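Local coordinates for mutual gliding motility protein C (MglC) (Myxococcus xanthus DK 1622, PDB 7CT3), which probably takes part in controlling cell polarity during gliding motility, as a Roadblock/LC7-domain protein that interacts with its paralog MglB, at residues Ala19-Gly24 with Val30-Lys35; Tyr90-Ala95 with Tyr107-Thr112; Ala61-Leu64 with Thr68-Glu71. One frame throughout, in Å; residues are numbered along the deposited sequence.

Contact 1. Residues Ala19-Gly24 with Val30-Lys35; sequences ACSVMG and VDTFQK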
ATOM      1  N   ALA A  19      14.308  -5.922   5.075  1.00 30.69           N
ATOM      2  CA  ALA A  19      14.340  -7.243   4.417  1.00 30.96           C
ATOM      3  C   ALA A  19      13.651  -7.159   3.059  1.00 28.45           C
ATOM      4  O   ALA A  19      12.714  -6.344   2.904  1.00 28.66           O
ATOM      5  CB  ALA A  19      13.665  -8.266   5.300  1.00 32.50           C
ATOM      6  N   CYS A  20      14.098  -7.993   2.126  1.00 24.64           N
ATOM      7  CA  CYS A  20      13.391  -8.292   0.861  1.00 25.90           C
ATOM      8  C   CYS A  20      13.294  -9.813   0.735  1.00 27.04           C
ATOM      9  O   CYS A  20      14.329 -10.485   0.894  1.00 28.79           O
ATOM     10  CB  CYS A  20      14.093  -7.666  -0.332  1.00 26.47           C
ATOM     11  SG  CYS A  20      13.060  -7.649  -1.816  1.00 31.50           S
ATOM     12  N   SER A  21      12.086 -10.329   0.522  1.00 25.44           N
ATOM     13  CA  SER A  21      11.786 -11.778   0.621  1.00 26.47           C
ATOM     14  C   SER A  21      10.876 -12.209  -0.524  1.00 25.17           C
ATOM     15  O   SER A  21      10.127 -11.365  -1.037  1.00 26.76           O
ATOM     16  CB  SER A  21      11.166 -12.097   1.949  1.00 27.66           C
ATOM     17  OG  SER A  21      11.930 -11.532   3.003  1.00 30.11           O
ATOM     18  N   VAL A  22      10.955 -13.487  -0.888  1.00 28.75           N
ATOM     19  CA  VAL A  22       9.911 -14.182  -1.693  1.00 27.12           C
ATOM     20  C   VAL A  22       9.134 -15.093  -0.745  1.00 27.97           C
ATOM     21  O   VAL A  22       9.715 -15.881   0.002  1.00 26.74           O
ATOM     22  CB  VAL A  22      10.518 -14.929  -2.893  1.00 29.31           C
ATOM     23  CG1 VAL A  22       9.467 -15.718  -3.657  1.00 33.63           C
ATOM     24  CG2 VAL A  22      11.238 -13.964  -3.826  1.00 31.74           C
HETATM   25  N   MSE A  23       7.811 -14.941  -0.792  1.00 27.57           N
HETATM   26  CA  MSE A  23       6.885 -15.611   0.101  1.00 30.95           C
HETATM   27  C   MSE A  23       5.854 -16.344  -0.755  1.00 30.15           C
HETATM   28  O   MSE A  23       5.454 -15.842  -1.798  1.00 28.37           O
HETATM   29  CB  MSE A  23       6.241 -14.548   1.000  1.00 36.59           C
HETATM   30  CG  MSE A  23       5.033 -15.003   1.776  1.00 47.30           C
HETATM   31 SE   MSE A  23       5.577 -16.001   3.357  1.00 62.33          SE
HETATM   32  CE  MSE A  23       6.903 -14.871   4.268  1.00 58.88           C
ATOM     33  N   GLY A  24       5.437 -17.538  -0.323  1.00 30.83           N
ATOM     34  CA  GLY A  24       4.369 -18.255  -1.001  1.00 32.39           C
ATOM     35  C   GLY A  24       2.998 -17.833  -0.498  1.00 32.00           C
ATOM     36  O   GLY A  24       2.889 -17.463   0.679  1.00 32.25           O
ATOM     37  N   VAL A  30      10.272 -18.468   0.991  1.00 30.41           N
ATOM     38  CA  VAL A  30      11.155 -19.184   0.026  1.00 34.28           C
ATOM     39  C   VAL A  30      12.594 -18.692   0.210  1.00 32.28           C
ATOM     40  O   VAL A  30      13.489 -19.523   0.295  1.00 32.53           O
ATOM     41  CB  VAL A  30      10.669 -18.961  -1.417  1.00 36.64           C
ATOM     42  CG1 VAL A  30      11.616 -19.576  -2.432  1.00 39.15           C
ATOM     43  CG2 VAL A  30       9.256 -19.486  -1.615  1.00 39.61           C
ATOM     44  N   ASP A  31      12.805 -17.378   0.227  1.00 31.63           N
ATOM     45  CA  ASP A  31      14.163 -16.782   0.318  1.00 33.74           C
ATOM     46  C   ASP A  31      14.039 -15.373   0.898  1.00 30.82           C
ATOM     47  O   ASP A  31      12.949 -14.780   0.802  1.00 27.31           O
ATOM     48  CB  ASP A  31      14.872 -16.795  -1.042  1.00 34.01           C
ATOM     49  CG  ASP A  31      16.388 -16.911  -0.958  1.00 39.73           C
ATOM     50  OD1 ASP A  31      16.934 -16.772   0.159  1.00 42.69           O
ATOM     51  OD2 ASP A  31      17.015 -17.152  -2.012  1.00 46.47           O
ATOM     52  N   THR A  32      15.116 -14.876   1.504  1.00 30.51           N
ATOM     53  CA  THR A  32      15.186 -13.513   2.084  1.00 30.18           C
ATOM     54  C   THR A  32      16.614 -12.984   1.983  1.00 31.23           C
ATOM     55  O   THR A  32      17.560 -13.801   1.840  1.00 30.33           O
ATOM     56  CB  THR A  32      14.696 -13.479   3.541  1.00 32.21           C
ATOM     57  OG1 THR A  32      14.279 -12.145   3.830  1.00 32.75           O
ATOM     58  CG2 THR A  32      15.742 -13.898   4.551  1.00 33.33           C
ATOM     59  N   PHE A  33      16.739 -11.660   2.046  1.00 30.46           N
ATOM     60  CA  PHE A  33      17.977 -10.946   2.435  1.00 31.58           C
ATOM     61  C   PHE A  33      17.600  -9.884   3.472  1.00 31.39           C
ATOM     62  O   PHE A  33      16.740  -9.045   3.161  1.00 32.45           O
ATOM     63  CB  PHE A  33      18.675 -10.327   1.226  1.00 32.00           C
ATOM     64  CG  PHE A  33      20.022  -9.760   1.584  1.00 33.76           C
ATOM     65  CD1 PHE A  33      20.134  -8.476   2.096  1.00 34.57           C
ATOM     66  CD2 PHE A  33      21.166 -10.539   1.489  1.00 36.75           C
ATOM     67  CE1 PHE A  33      21.371  -7.968   2.463  1.00 37.74           C
ATOM     68  CE2 PHE A  33      22.402 -10.026   1.850  1.00 36.79           C
ATOM     69  CZ  PHE A  33      22.501  -8.743   2.340  1.00 38.46           C
ATOM     70  N   GLN A  34      18.198  -9.947   4.666  1.00 32.94           N
ATOM     71  CA  GLN A  34      17.924  -9.009   5.788  1.00 38.68           C
ATOM     72  C   GLN A  34      19.083  -8.020   5.929  1.00 43.34           C
ATOM     73  O   GLN A  34      20.253  -8.441   5.780  1.00 42.66           O
ATOM     74  CB  GLN A  34      17.721  -9.761   7.102  1.00 42.62           C
ATOM     75  CG  GLN A  34      16.488 -10.646   7.102  1.00 45.20           C
ATOM     76  CD  GLN A  34      16.013 -11.001   8.490  1.00 47.62           C
ATOM     77  OE1 GLN A  34      16.646 -10.688   9.499  1.00 51.06           O
ATOM     78  NE2 GLN A  34      14.878 -11.672   8.547  1.00 48.94           N
ATOM     79  N   LYS A  35      18.752  -6.752   6.197  1.00 45.71           N
ATOM     80  CA  LYS A  35      19.694  -5.712   6.684  1.00 55.12           C
ATOM     81  C   LYS A  35      20.578  -6.325   7.778  1.00 62.94           C
ATOM     82  O   LYS A  35      20.047  -6.613   8.869  1.00 66.00           O
ATOM     83  CB  LYS A  35      18.906  -4.513   7.219  1.00 58.63           C
ATOM     84  CG  LYS A  35      19.739  -3.347   7.734  1.00 67.12           C
ATOM     85  CD  LYS A  35      20.553  -2.660   6.656  1.00 73.50           C
ATOM     86  CE  LYS A  35      21.272  -1.423   7.151  1.00 80.21           C
ATOM     87  NZ  LYS A  35      20.334  -0.309   7.425  1.00 83.26           N
TER
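Val30 and Asp31 share Val22 as their partner, a classic beta bulge near the start of strand 29-34. Val30 N gives a 2.8 Å hydrogen bond to Val22 O, and Asp31 N adds a weak one of 3.4 Å to the same Val22 O, so one carbonyl takes two consecutive amides. The Val30 side chain lies obliquely over that of Val22, its CB 4.1 Å from Val22 CG1. Asp31 completes the pairing with its own carbonyl, Asp31 O accepting from Val22 N at 2.9 Å. Its carboxylate leads away from the first strand: OD1 takes Thr32 N on its anti side, tilted from the carboxylate plane, and also forms a salt bridge to Arg4. Beyond the bulge the register is regular antiparallel, with short-segment axes at 170°, as expected for the beta hairpin 17-24/29-34. Its second strand is an outermost strand of the sheet within the chain, while 17-24 also pairs with 90-97. Thr32 and Ser21 form a non-hydrogen-bonded pair, and here the side chains supply the cross-strand bond that the backbone lacks: Ser21 OG and Thr32 OG1 are hydrogen-bonded at 2.6 Å, with either able to donate. Thr32 OG1 is swung opposite its backbone N (chi1 -157°), whereas Ser21 OG lies beside its own N (chi1 -49°), and these settings let the hydroxyls meet. Phe33 returns to a hydrogen-bonded pair, Phe33 N reaching Cys20 O at 2.9 Å and Phe33 O receiving Cys20 N at 3.0 Å. The Phe33 ring leads away and touches Glu8, while Cys20 packs among Leu7, Val10 and Val11 of helix 4-13 and Leu109 of helix 102-117. Gln34 then lays its CG alongside Ala19, 4.1 Å from Ala19 CB, on the face that carries Ser21 and Thr32.

Contact 2. Residues Tyr90-Ala95 with Tyr107-Thr112; sequences YFLVLA and YVLRVT
Leu94 and Leu109 bring strand 90-95 and helix 107-112 closest, their CA atoms 7.3 Å apart, a spacing that leaves the contact to side chains. Leu109 points from the helix to the strand and is the residue on which the contact turns. Its CD1 meets Leu92 twice, at 3.6 Å from Leu92 CD2 and 3.7 Å from Leu92 CG, so one methyl rests against the branch point as well as the end of its partner. The two side chains run antiparallel, one beside the other, with Leu109 CG 4.0 Å from Leu92 CD2. The same CD1 is also 4.0 Å from Leu94 CB, and it therefore bridges two strand residues that project from one face of the sheet. In this alpha-beta Roadblock/LC7 fold that face is covered by helices 4-13 and 102-117: Leu92 also touches Leu7, Leu94 touches Val10, and Leu109 reaches Val82 on the next strand. Phe91, pointing to the other face, packs on helix 44-61 instead. Leu109 CG stands opposite its backbone N (chi1 -155°), a setting that carries CD1 in over the strand. With an alanine at Leu109 the methyl that bridges Leu92 and Leu94 is gone, which would probably open a gap between helix and sheet and leave the end of Leu92 freer to turn. One turn on, Thr112 settles its hydroxyl within the helix: Thr112 OG1 donates to Val108 O at 2.7 Å, from above the carbonyl plane. Val108 O also accepts Thr112 N at 2.9 Å, so two bonds from a single residue hold it.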
ATOM      1  N   TYR A  90       3.770 -17.263  -5.746  1.00 33.87           N
ATOM      2  CA  TYR A  90       4.794 -16.486  -4.997  1.00 30.44           C
ATOM      3  C   TYR A  90       4.630 -14.976  -5.197  1.00 28.09           C
ATOM      4  O   TYR A  90       4.277 -14.514  -6.308  1.00 28.32           O
ATOM      5  CB  TYR A  90       6.202 -16.911  -5.417  1.00 33.11           C
ATOM      6  CG  TYR A  90       6.488 -18.375  -5.213  1.00 37.61           C
ATOM      7  CD1 TYR A  90       6.487 -18.931  -3.944  1.00 40.02           C
ATOM      8  CD2 TYR A  90       6.746 -19.210  -6.287  1.00 43.47           C
ATOM      9  CE1 TYR A  90       6.731 -20.280  -3.748  1.00 43.91           C
ATOM     10  CE2 TYR A  90       6.999 -20.560  -6.108  1.00 46.23           C
ATOM     11  CZ  TYR A  90       6.993 -21.098  -4.831  1.00 48.20           C
ATOM     12  OH  TYR A  90       7.241 -22.427  -4.642  1.00 54.57           O
ATOM     13  N   PHE A  91       4.925 -14.217  -4.142  1.00 25.97           N
ATOM     14  CA  PHE A  91       5.029 -12.739  -4.196  1.00 25.41           C
ATOM     15  C   PHE A  91       6.350 -12.294  -3.570  1.00 25.75           C
ATOM     16  O   PHE A  91       6.970 -13.031  -2.783  1.00 28.15           O
ATOM     17  CB  PHE A  91       3.827 -12.054  -3.548  1.00 26.30           C
ATOM     18  CG  PHE A  91       3.593 -12.336  -2.087  1.00 27.62           C
ATOM     19  CD1 PHE A  91       2.892 -13.466  -1.691  1.00 28.24           C
ATOM     20  CD2 PHE A  91       4.029 -11.448  -1.112  1.00 26.81           C
ATOM     21  CE1 PHE A  91       2.652 -13.715  -0.350  1.00 29.16           C
ATOM     22  CE2 PHE A  91       3.776 -11.694   0.230  1.00 29.88           C
ATOM     23  CZ  PHE A  91       3.089 -12.828   0.607  1.00 30.32           C
ATOM     24  N   LEU A  92       6.754 -11.090  -3.956  1.00 25.25           N
ATOM     25  CA  LEU A  92       7.990 -10.408  -3.522  1.00 25.79           C
ATOM     26  C   LEU A  92       7.581  -9.342  -2.506  1.00 25.76           C
ATOM     27  O   LEU A  92       6.628  -8.606  -2.806  1.00 28.53           O
ATOM     28  CB  LEU A  92       8.601  -9.807  -4.790  1.00 30.21           C
ATOM     29  CG  LEU A  92       9.968  -9.151  -4.660  1.00 31.23           C
ATOM     30  CD1 LEU A  92      11.015 -10.141  -4.179  1.00 30.39           C
ATOM     31  CD2 LEU A  92      10.364  -8.549  -5.997  1.00 34.03           C
ATOM     32  N   VAL A  93       8.227  -9.286  -1.342  1.00 25.46           N
ATOM     33  CA  VAL A  93       7.883  -8.294  -0.279  1.00 26.93           C
ATOM     34  C   VAL A  93       9.155  -7.568   0.161  1.00 26.12           C
ATOM     35  O   VAL A  93      10.142  -8.234   0.514  1.00 28.99           O
ATOM     36  CB  VAL A  93       7.135  -8.926   0.914  1.00 30.30           C
ATOM     37  CG1 VAL A  93       7.809 -10.176   1.439  1.00 33.81           C
ATOM     38  CG2 VAL A  93       6.917  -7.924   2.039  1.00 29.64           C
ATOM     39  N   LEU A  94       9.109  -6.235   0.118  1.00 22.82           N
ATOM     40  CA  LEU A  94      10.110  -5.333   0.724  1.00 24.37           C
ATOM     41  C   LEU A  94       9.501  -4.720   1.987  1.00 23.66           C
ATOM     42  O   LEU A  94       8.384  -4.172   1.904  1.00 23.79           O
ATOM     43  CB  LEU A  94      10.488  -4.253  -0.292  1.00 25.73           C
ATOM     44  CG  LEU A  94      11.323  -3.097   0.252  1.00 26.79           C
ATOM     45  CD1 LEU A  94      12.665  -3.589   0.777  1.00 28.01           C
ATOM     46  CD2 LEU A  94      11.518  -2.041  -0.824  1.00 28.79           C
ATOM     47  N   ALA A  95      10.204  -4.842   3.111  1.00 23.98           N
ATOM     48  CA  ALA A  95       9.869  -4.173   4.387  1.00 26.16           C
ATOM     49  C   ALA A  95      10.947  -3.127   4.653  1.00 26.88           C
ATOM     50  O   ALA A  95      12.141  -3.468   4.524  1.00 26.29           O
ATOM     51  CB  ALA A  95       9.781  -5.174   5.510  1.00 28.45           C
ATOM     52  N   TYR A 107       9.914   2.054  -6.366  1.00 26.52           N
ATOM     53  CA  TYR A 107      10.630   2.123  -7.666  1.00 27.70           C
ATOM     54  C   TYR A 107      11.547   0.901  -7.813  1.00 25.61           C
ATOM     55  O   TYR A 107      11.471   0.196  -8.832  1.00 25.19           O
ATOM     56  CB  TYR A 107      11.388   3.446  -7.783  1.00 30.74           C
ATOM     57  CG  TYR A 107      12.405   3.467  -8.892  1.00 34.00           C
ATOM     58  CD1 TYR A 107      12.026   3.669 -10.209  1.00 36.61           C
ATOM     59  CD2 TYR A 107      13.745   3.248  -8.624  1.00 34.54           C
ATOM     60  CE1 TYR A 107      12.959   3.670 -11.234  1.00 39.66           C
ATOM     61  CE2 TYR A 107      14.687   3.241  -9.636  1.00 38.24           C
ATOM     62  CZ  TYR A 107      14.295   3.460 -10.944  1.00 39.93           C
ATOM     63  OH  TYR A 107      15.225   3.461 -11.941  1.00 44.08           O
ATOM     64  N   VAL A 108      12.393   0.641  -6.815  1.00 27.09           N
ATOM     65  CA  VAL A 108      13.397  -0.460  -6.890  1.00 26.91           C
ATOM     66  C   VAL A 108      12.665  -1.811  -6.978  1.00 25.36           C
ATOM     67  O   VAL A 108      13.101  -2.662  -7.769  1.00 27.43           O
ATOM     68  CB  VAL A 108      14.394  -0.406  -5.720  1.00 26.86           C
ATOM     69  CG1 VAL A 108      15.265  -1.650  -5.679  1.00 28.26           C
ATOM     70  CG2 VAL A 108      15.260   0.844  -5.792  1.00 29.01           C
ATOM     71  N   LEU A 109      11.584  -2.019  -6.223  1.00 24.56           N
ATOM     72  CA  LEU A 109      10.867  -3.319  -6.286  1.00 25.38           C
ATOM     73  C   LEU A 109      10.245  -3.497  -7.676  1.00 25.23           C
ATOM     74  O   LEU A 109      10.273  -4.633  -8.186  1.00 25.13           O
ATOM     75  CB  LEU A 109       9.817  -3.437  -5.179  1.00 26.29           C
ATOM     76  CG  LEU A 109       9.497  -4.883  -4.806  1.00 27.35           C
ATOM     77  CD1 LEU A 109      10.691  -5.535  -4.119  1.00 29.07           C
ATOM     78  CD2 LEU A 109       8.259  -4.978  -3.935  1.00 27.35           C
ATOM     79  N   ARG A 110       9.721  -2.426  -8.278  1.00 26.96           N
ATOM     80  CA  ARG A 110       9.121  -2.479  -9.640  1.00 27.47           C
ATOM     81  C   ARG A 110      10.199  -2.906 -10.648  1.00 26.08           C
ATOM     82  O   ARG A 110       9.897  -3.735 -11.524  1.00 27.19           O
ATOM     83  CB  ARG A 110       8.480  -1.139 -10.022  1.00 28.12           C
ATOM     84  CG  ARG A 110       7.764  -1.165 -11.365  1.00 32.28           C
ATOM     85  CD  ARG A 110       6.988   0.106 -11.677  1.00 37.99           C
ATOM     86  NE  ARG A 110       7.825   1.303 -11.677  1.00 47.22           N
ATOM     87  CZ  ARG A 110       8.598   1.719 -12.688  1.00 56.00           C
ATOM     88  NH1 ARG A 110       8.677   1.038 -13.822  1.00 59.99           N
ATOM     89  NH2 ARG A 110       9.305   2.827 -12.553  1.00 59.52           N
ATOM     90  N   VAL A 111      11.416  -2.380 -10.512  1.00 26.21           N
ATOM     91  CA  VAL A 111      12.571  -2.695 -11.402  1.00 29.99           C
ATOM     92  C   VAL A 111      13.028  -4.146 -11.180  1.00 29.29           C
ATOM     93  O   VAL A 111      13.411  -4.797 -12.166  1.00 33.94           O
ATOM     94  CB  VAL A 111      13.722  -1.698 -11.173  1.00 33.12           C
ATOM     95  CG1 VAL A 111      15.025  -2.176 -11.796  1.00 36.91           C
ATOM     96  CG2 VAL A 111      13.355  -0.310 -11.678  1.00 34.30           C
ATOM     97  N   THR A 112      13.010  -4.631  -9.937  1.00 29.12           N
ATOM     98  CA  THR A 112      13.606  -5.938  -9.548  1.00 30.78           C
ATOM     99  C   THR A 112      12.629  -7.094  -9.820  1.00 30.46           C
ATOM    100  O   THR A 112      13.113  -8.195 -10.137  1.00 31.70           O
ATOM    101  CB  THR A 112      14.078  -5.901  -8.090  1.00 33.13           C
ATOM    102  OG1 THR A 112      14.893  -4.738  -7.927  1.00 35.00           O
ATOM    103  CG2 THR A 112      14.862  -7.133  -7.697  1.00 34.55           C
TER

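Contact 3. Residues Ala61-Leu64 with Thr68-Glu71; sequences AETL and TVSE. With NA (sodium ion), chain B.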
ATOM      1  N   ALA A  61      -1.793  -9.692   0.093  1.00 26.23           N
ATOM      2  CA  ALA A  61      -1.008 -10.149  -1.080  1.00 27.59           C
ATOM      3  C   ALA A  61      -1.907 -10.911  -2.064  1.00 26.07           C
ATOM      4  O   ALA A  61      -1.649 -10.837  -3.277  1.00 27.35           O
ATOM      5  CB  ALA A  61       0.158 -10.995  -0.627  1.00 29.45           C
ATOM      6  N   GLU A  62      -2.936 -11.604  -1.572  1.00 25.61           N
ATOM      7  CA  GLU A  62      -3.889 -12.369  -2.426  1.00 27.04           C
ATOM      8  C   GLU A  62      -4.440 -11.470  -3.544  1.00 24.76           C
ATOM      9  O   GLU A  62      -4.671 -11.983  -4.653  1.00 26.56           O
ATOM     10  CB  GLU A  62      -5.010 -12.956  -1.569  1.00 29.45           C
ATOM     11  CG  GLU A  62      -4.554 -14.125  -0.717  1.00 32.90           C
ATOM     12  CD  GLU A  62      -4.539 -15.471  -1.422  1.00 38.70           C
ATOM     13  OE1 GLU A  62      -5.090 -15.573  -2.540  1.00 49.74           O
ATOM     14  OE2 GLU A  62      -3.976 -16.417  -0.851  1.00 43.90           O
ATOM     15  N   THR A  63      -4.626 -10.173  -3.287  1.00 25.82           N
ATOM     16  CA  THR A  63      -5.203  -9.217  -4.275  1.00 26.43           C
ATOM     17  C   THR A  63      -4.293  -9.108  -5.508  1.00 25.56           C
ATOM     18  O   THR A  63      -4.823  -8.799  -6.594  1.00 24.88           O
ATOM     19  CB  THR A  63      -5.506  -7.850  -3.645  1.00 26.78           C
ATOM     20  OG1 THR A  63      -4.288  -7.207  -3.272  1.00 27.17           O
ATOM     21  CG2 THR A  63      -6.428  -7.946  -2.448  1.00 26.97           C
ATOM     22  N   LEU A  64      -2.988  -9.376  -5.373  1.00 25.83           N
ATOM     23  CA  LEU A  64      -2.017  -9.322  -6.504  1.00 27.08           C
ATOM     24  C   LEU A  64      -2.394 -10.306  -7.619  1.00 26.34           C
ATOM     25  O   LEU A  64      -1.966 -10.075  -8.760  1.00 26.60           O
ATOM     26  CB  LEU A  64      -0.612  -9.642  -5.995  1.00 27.16           C
ATOM     27  CG  LEU A  64       0.045  -8.565  -5.140  1.00 26.56           C
ATOM     28  CD1 LEU A  64       1.233  -9.140  -4.383  1.00 28.57           C
ATOM     29  CD2 LEU A  64       0.470  -7.385  -6.005  1.00 26.84           C
ATOM     30  N   THR A  68      -5.770  -6.446 -12.416  1.00 30.22           N
ATOM     31  CA  THR A  68      -5.644  -4.968 -12.276  1.00 30.41           C
ATOM     32  C   THR A  68      -4.625  -4.604 -11.193  1.00 27.79           C
ATOM     33  O   THR A  68      -3.927  -3.591 -11.367  1.00 31.98           O
ATOM     34  CB  THR A  68      -6.998  -4.313 -11.978  1.00 32.55           C
ATOM     35  OG1 THR A  68      -7.898  -4.685 -13.022  1.00 38.61           O
ATOM     36  CG2 THR A  68      -6.908  -2.805 -11.890  1.00 34.54           C
ATOM     37  N   VAL A  69      -4.555  -5.375 -10.106  1.00 26.52           N
ATOM     38  CA  VAL A  69      -3.673  -5.066  -8.942  1.00 25.27           C
ATOM     39  C   VAL A  69      -2.233  -5.440  -9.311  1.00 27.12           C
ATOM     40  O   VAL A  69      -1.989  -6.617  -9.655  1.00 26.31           O
ATOM     41  CB  VAL A  69      -4.145  -5.785  -7.666  1.00 26.22           C
ATOM     42  CG1 VAL A  69      -3.199  -5.533  -6.504  1.00 26.04           C
ATOM     43  CG2 VAL A  69      -5.568  -5.390  -7.293  1.00 28.34           C
ATOM     44  N   SER A  70      -1.315  -4.472  -9.249  1.00 25.81           N
ATOM     45  CA  SER A  70       0.123  -4.667  -9.570  1.00 27.21           C
ATOM     46  C   SER A  70       0.995  -4.526  -8.311  1.00 24.26           C
ATOM     47  O   SER A  70       2.100  -5.088  -8.306  1.00 25.55           O
ATOM     48  CB  SER A  70       0.549  -3.719 -10.656  1.00 31.84           C
ATOM     49  OG  SER A  70       0.335  -2.379 -10.254  1.00 38.68           O
ATOM     50  N   GLU A  71       0.532  -3.816  -7.278  1.00 22.69           N
ATOM     51  CA  GLU A  71       1.365  -3.472  -6.096  1.00 23.70           C
ATOM     52  C   GLU A  71       0.465  -3.291  -4.867  1.00 22.63           C
ATOM     53  O   GLU A  71      -0.597  -2.653  -4.987  1.00 25.01           O
ATOM     54  CB  GLU A  71       2.178  -2.228  -6.455  1.00 27.05           C
ATOM     55  CG  GLU A  71       3.093  -1.694  -5.376  1.00 30.28           C
ATOM     56  CD  GLU A  71       3.576  -0.291  -5.728  1.00 35.49           C
ATOM     57  OE1 GLU A  71       2.768   0.648  -5.623  1.00 40.85           O
ATOM     58  OE2 GLU A  71       4.736  -0.146  -6.166  1.00 38.21           O
TER
HETATM   59 NA    NA B 201      -1.952  -8.650 -10.574  1.00 30.00          NA
HETATM   60  O   HOH W   1      -1.943 -10.557 -12.148  1.00 46.69           O
HETATM   61  O   HOH W   2       0.406  -8.428 -10.882  1.00 33.93           O
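A sodium site built on backbone carbonyls closes the loop that follows helix 44-61, and Leu64 and Val69 stand on its two arms. Leu64 O lies 2.3 Å from the sodium ion and Val69 O 2.2 Å, the two oxygens subtending about 104° at the metal. Thr66 O supplies the third protein ligand, and two waters complete the five ligands; water 1 stands nearly opposite Val69 O. These inward-turned carbonyl dipoles would probably repel each other without the cation. Leu64 is presented by a short 3-10 segment, in which Leu64 N bonds to Ala61 O at 2.9 Å. Val69 packs over the carbonyl of Thr63: its CB is 3.3 Å from Thr63 O, and CG1 and CG2 both lie 3.6 Å from that oxygen, on the same side of it. Thr63 O accepts a hydrogen bond from Thr66 OG1. A Thr63 chi1 of 67° turns OG1 in between the directions of backbone N and carbonyl carbon; from there it bonds Ala60 O and passes 3.8 Å from Val69 CG1. The Leu64 side chain starts away from the second arm but bends back, placing CD2 at 3.6 Å from Ser70 O. Leu64 packs on Val72, Met83, Leu85 and Phe91, which joins the loop to strands 71-75, 79-87 and 90-97. On the dimer side Val69 touches Leu53 of the second subunit, and Glu71, whose OE1 forms a salt bridge to Arg106 of its own chain and a hydrogen bond to Asn75 of the second subunit, pairs with a strand there in an antiparallel ladder that continues the sheet across the interface.

Contact 2 is wholly core, its centre about 6 Å from that of the chain; contact 1, at about 7 Å, is mostly buried but reaches the surface along edge strand 29-34; contact 3 is about 14 Å out, beside the dimer interface, though also largely buried. Strands 17-24 and 90-97 are neighbours in one sheet, so contacts 1 and 2 share a framework: Ser21 O and Val93 N, 2.8 Å apart, probably join them by a hydrogen bond. Contact 3 meets contact 2 through packing, with Phe91 CZ 3.7 Å from Ala61 CB. Chemistry follows place: backbone ladder and paired hydroxyls within the hairpin, leucine packing between sheet and helix, metal coordination in the peripheral loop.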